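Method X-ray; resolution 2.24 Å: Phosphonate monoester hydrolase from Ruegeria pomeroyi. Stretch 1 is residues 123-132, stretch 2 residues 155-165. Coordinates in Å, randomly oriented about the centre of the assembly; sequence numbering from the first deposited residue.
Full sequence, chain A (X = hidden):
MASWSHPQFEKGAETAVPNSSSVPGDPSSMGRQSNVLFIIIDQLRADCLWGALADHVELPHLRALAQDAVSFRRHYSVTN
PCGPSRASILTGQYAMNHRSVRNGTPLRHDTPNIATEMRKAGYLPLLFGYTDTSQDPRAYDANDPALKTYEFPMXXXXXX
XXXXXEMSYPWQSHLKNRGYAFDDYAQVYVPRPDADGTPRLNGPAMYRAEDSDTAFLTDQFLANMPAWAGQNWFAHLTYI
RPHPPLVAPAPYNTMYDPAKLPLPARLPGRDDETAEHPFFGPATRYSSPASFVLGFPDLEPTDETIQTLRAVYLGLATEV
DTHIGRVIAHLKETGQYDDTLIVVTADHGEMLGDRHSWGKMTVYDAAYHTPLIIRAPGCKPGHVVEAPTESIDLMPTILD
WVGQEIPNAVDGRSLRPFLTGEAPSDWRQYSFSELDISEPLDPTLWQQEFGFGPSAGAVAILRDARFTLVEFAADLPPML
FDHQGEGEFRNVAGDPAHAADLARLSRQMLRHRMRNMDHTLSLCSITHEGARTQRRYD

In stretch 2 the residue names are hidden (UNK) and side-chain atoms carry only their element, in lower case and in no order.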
# COMPACT_ATOMS: atom_id res chain seq x y z
N TYR A 123 16.05 15.87 4.67
CA TYR A 123 17.36 15.42 4.21
C TYR A 123 17.28 14.37 3.11
O TYR A 123 16.39 13.51 3.12
CB TYR A 123 18.15 14.81 5.37
CG TYR A 123 18.66 15.81 6.38
CD1 TYR A 123 17.90 16.16 7.49
CD2 TYR A 123 19.94 16.35 6.27
CE1 TYR A 123 18.38 17.07 8.44
CE2 TYR A 123 20.43 17.27 7.21
CZ TYR A 123 19.64 17.62 8.29
OH TYR A 123 20.13 18.48 9.23
N LEU A 124 18.24 14.43 2.17
CA LEU A 124 18.38 13.39 1.16
C LEU A 124 19.55 12.54 1.67
O LEU A 124 20.69 13.03 1.68
CB LEU A 124 18.66 13.95 -0.26
CG LEU A 124 18.82 12.89 -1.37
CD1 LEU A 124 17.49 12.27 -1.75
CD2 LEU A 124 19.44 13.47 -2.60
N PRO A 125 19.29 11.31 2.18
CA PRO A 125 20.39 10.49 2.72
C PRO A 125 21.31 9.99 1.61
O PRO A 125 20.92 9.16 0.78
CB PRO A 125 19.66 9.36 3.48
CG PRO A 125 18.21 9.76 3.50
CD PRO A 125 18.01 10.60 2.29
N LEU A 126 22.53 10.52 1.56
CA LEU A 126 23.50 10.15 0.51
C LEU A 126 24.30 8.94 0.94
O LEU A 126 24.90 8.95 2.02
CB LEU A 126 24.41 11.33 0.18
CG LEU A 126 23.71 12.66 -0.16
CD1 LEU A 126 24.68 13.81 -0.09
CD2 LEU A 126 23.01 12.60 -1.49
N LEU A 127 24.29 7.89 0.10
CA LEU A 127 25.03 6.66 0.38
C LEU A 127 26.29 6.47 -0.43
O LEU A 127 26.25 6.41 -1.66
CB LEU A 127 24.12 5.41 0.32
CG LEU A 127 24.77 4.04 0.58
CD1 LEU A 127 25.16 3.88 2.07
CD2 LEU A 127 23.82 2.92 0.16
N PHE A 128 27.41 6.32 0.28
CA PHE A 128 28.72 6.03 -0.30
C PHE A 128 29.14 4.69 0.26
O PHE A 128 29.67 4.63 1.38
CB PHE A 128 29.72 7.13 0.05
CG PHE A 128 29.40 8.44 -0.60
CD1 PHE A 128 29.91 8.76 -1.86
CD2 PHE A 128 28.62 9.39 0.06
CE1 PHE A 128 29.61 9.98 -2.46
CE2 PHE A 128 28.32 10.61 -0.54
CZ PHE A 128 28.83 10.90 -1.80
N GLY A 129 28.79 3.63 -0.46
CA GLY A 129 29.07 2.28 -0.04
C GLY A 129 27.93 1.29 -0.12
O GLY A 129 27.46 0.97 -1.21
N TYR A 130 27.53 0.72 1.03
CA TYR A 130 26.52 -0.35 1.17
C TYR A 130 25.76 -0.27 2.50
O TYR A 130 26.27 0.32 3.45
CB TYR A 130 27.20 -1.73 1.09
CG TYR A 130 28.29 -1.91 2.13
CD1 TYR A 130 29.57 -1.40 1.93
CD2 TYR A 130 28.04 -2.59 3.32
CE1 TYR A 130 30.58 -1.58 2.87
CE2 TYR A 130 29.03 -2.73 4.29
CZ TYR A 130 30.30 -2.21 4.06
OH TYR A 130 31.30 -2.31 4.99
N THR A 131 24.59 -0.93 2.58
CA THR A 131 23.75 -1.05 3.81
C THR A 131 23.53 -2.52 4.17
O THR A 131 23.18 -2.82 5.31
CB THR A 131 22.38 -0.32 3.69
OG1 THR A 131 21.70 -0.78 2.54
CG2 THR A 131 22.52 1.18 3.64
N ASP A 132 23.77 -3.44 3.21
CA ASP A 132 23.60 -4.89 3.36
C ASP A 132 22.21 -5.27 3.86
O ASP A 132 22.07 -6.06 4.81
CB ASP A 132 24.74 -5.54 4.20
CG ASP A 132 26.06 -5.64 3.49
OD1 ASP A 132 26.09 -5.50 2.24
OD2 ASP A 132 27.08 -5.91 4.16
N UNK A 155 15.79 1.17 1.84
CA UNK A 155 14.72 2.09 1.47
C UNK A 155 14.97 3.45 2.15
O UNK A 155 15.16 3.51 3.37
n UNK A 155 7.63 3.54 2.26
c UNK A 155 8.58 2.67 2.60
n UNK A 155 8.26 1.62 3.35
n UNK A 155 9.83 2.86 2.19
c UNK A 155 12.16 2.37 1.68
c UNK A 155 10.95 1.97 2.49
c UNK A 155 13.38 1.50 1.95
N UNK A 156 14.97 4.51 1.34
CA UNK A 156 15.19 5.87 1.82
C UNK A 156 16.56 6.39 1.47
O UNK A 156 16.72 7.60 1.28
N UNK A 157 17.57 5.50 1.37
CA UNK A 157 18.93 5.90 1.01
C UNK A 157 19.06 6.18 -0.46
O UNK A 157 18.56 5.43 -1.29
c UNK A 157 19.94 4.10 3.86
c UNK A 157 20.35 4.21 5.20
c UNK A 157 21.35 5.94 3.28
c UNK A 157 19.98 4.86 1.45
c UNK A 157 20.43 4.96 2.89
c UNK A 157 21.76 6.05 4.62
c UNK A 157 21.26 5.18 5.57
N UNK A 158 19.73 7.30 -0.77
CA UNK A 158 19.97 7.69 -2.14
C UNK A 158 21.43 7.35 -2.40
O UNK A 158 22.35 7.94 -1.81
c UNK A 158 19.65 9.17 -2.38
n UNK A 158 18.34 9.53 -4.50
n UNK A 158 19.93 10.04 -5.94
c UNK A 158 18.62 9.85 -5.76
c UNK A 158 20.55 9.80 -4.72
c UNK A 158 19.56 9.50 -3.84
N UNK A 159 21.64 6.32 -3.22
CA UNK A 159 22.96 5.82 -3.53
C UNK A 159 23.70 6.73 -4.52
O UNK A 159 23.22 6.94 -5.63
c UNK A 159 24.05 2.30 -4.69
o UNK A 159 24.16 1.28 -3.97
c UNK A 159 24.19 3.65 -4.04
c UNK A 159 22.87 4.39 -4.04
o UNK A 159 23.85 2.25 -5.92
N UNK A 160 24.85 7.27 -4.09
CA UNK A 160 25.74 8.11 -4.89
C UNK A 160 26.82 7.21 -5.53
O UNK A 160 27.04 7.29 -6.74
c UNK A 160 25.28 9.99 -3.23
c UNK A 160 26.34 9.29 -4.07
c UNK A 160 27.02 10.29 -5.00
N UNK A 161 27.45 6.32 -4.73
CA UNK A 161 28.45 5.36 -5.15
C UNK A 161 28.10 4.01 -4.56
O UNK A 161 28.01 3.88 -3.33
o UNK A 161 30.12 7.09 -5.27
c UNK A 161 29.86 5.79 -4.75
c UNK A 161 30.97 4.79 -5.23
N UNK A 162 27.95 2.99 -5.43
CA UNK A 162 27.70 1.61 -5.06
C UNK A 162 29.07 0.99 -4.74
O UNK A 162 29.98 1.00 -5.57
o UNK A 162 28.48 -2.32 -5.55
c UNK A 162 27.01 0.84 -6.21
c UNK A 162 27.96 -1.56 -6.40
o UNK A 162 28.33 -1.51 -7.59
c UNK A 162 26.82 -0.66 -5.96
N UNK A 163 29.19 0.41 -3.55
CA UNK A 163 30.42 -0.22 -3.12
C UNK A 163 30.14 -1.32 -2.10
O UNK A 163 30.47 -1.22 -0.92
s UNK A 163 34.18 0.69 -3.49
c UNK A 163 33.88 2.22 -3.64
c UNK A 163 32.84 0.21 -2.35
c UNK A 163 31.46 0.81 -2.63
N UNK A 164 29.52 -2.40 -2.60
CA UNK A 164 29.24 -3.60 -1.85
C UNK A 164 30.33 -4.60 -2.25
O UNK A 164 30.67 -4.70 -3.43
n UNK A 164 23.28 -3.75 -4.71
c UNK A 164 23.88 -2.58 -4.56
n UNK A 164 24.98 -2.48 -3.83
n UNK A 164 23.37 -1.51 -5.14
c UNK A 164 25.63 -3.61 -3.16
c UNK A 164 26.76 -3.13 -2.28
c UNK A 164 27.85 -4.17 -2.21
N UNK A 165 30.87 -5.36 -1.26
CA UNK A 165 31.94 -6.33 -1.42
C UNK A 165 31.78 -7.32 -2.57
O UNK A 165 32.71 -7.48 -3.36
c UNK A 165 33.50 -8.75 1.28
c UNK A 165 32.30 -7.01 -0.08
c UNK A 165 34.78 -7.45 -0.47
c UNK A 165 33.42 -8.06 -0.08
O HOH W 1 25.28 0.03 -2.08
O HOH W 2 28.21 -5.41 0.89

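Position 155 carries three carbons, a nitrogen, then a carbon bearing two more nitrogens: a guanidinium, hence R155. Its extended chain stays out of reach of stretch 1. Position 156 has no side-chain atoms and phi/psi of 106/-30, where a CB would be jammed against the preceding carbonyl; it is G156, and its O lies 3.4 Å from P125 CD.

At 157 one carbon leads to a ring of six carbons with no heteroatom, which defines F157. T131 CG2 sits over one ring face, 4.3 Å from the centroid and 26° off the normal, a CH-pi contact; P125 CB approaches F157 CD1 at 3.8 Å. Position 158 has one carbon and a five-membered ring of three carbons and two nitrogens, so it is H158. L124 CD2 lies over one face of this imidazole, and L124 CD1 is 3.8 Å from H158 CB.

Position 159 shows three carbons, the third carrying two oxygens: E159, whose CG is 4.3 Å from L127 CD2. Position 160 has three carbons branched at the first, which identifies V160. Its CB stands over the F128 ring, 4.0 Å from the centroid and 25° off the normal, while V160 CG2 meets L126 CB at 3.8 Å.

Position 161 branches at its first carbon into one oxygen and one carbon, giving T161; OG1 is 3.8 Å from F128 CD1. Position 162 repeats the three-carbon carboxylate pattern, E162, but its side chain makes no contact with stretch 1. Position 163 has an unbranched run of two carbons, sulfur and carbon, so it is M163; its backbone O lies at the Y130 ring edge, 3.0 Å from CD1. Position 164 again ends in a guanidinium, R164, with CG 3.7 Å from Y130 CB. Within stretch 2, R164 NH2 forms a salt bridge to E159 OE2 at 3.1 Å. Position 165 has four carbons, forked at the second, and makes no contact with stretch 1: L165.

The contact is a parallel backbone pairing. H158 N donates to P125 O and L127 N to H158 O, both at 2.7 Å. L127 O then accepts from both V160 N (2.9 Å) and T161 N (3.3 Å): two successive amides share one carbonyl, and the register shifts by one, a beta bulge. Pairing resumes with G129 N to T161 O and M163 N to G129 O, each 3.0 Å. Water 1 donates to G129 O and E159 OE2, both at 2.5 Å, linking the strands beyond their direct bonds. Apolar packing by F157 and V160 supports this ladder, and 787 Å² is buried in total.

Stretch 2 155-165: RGFHEVTEMRL
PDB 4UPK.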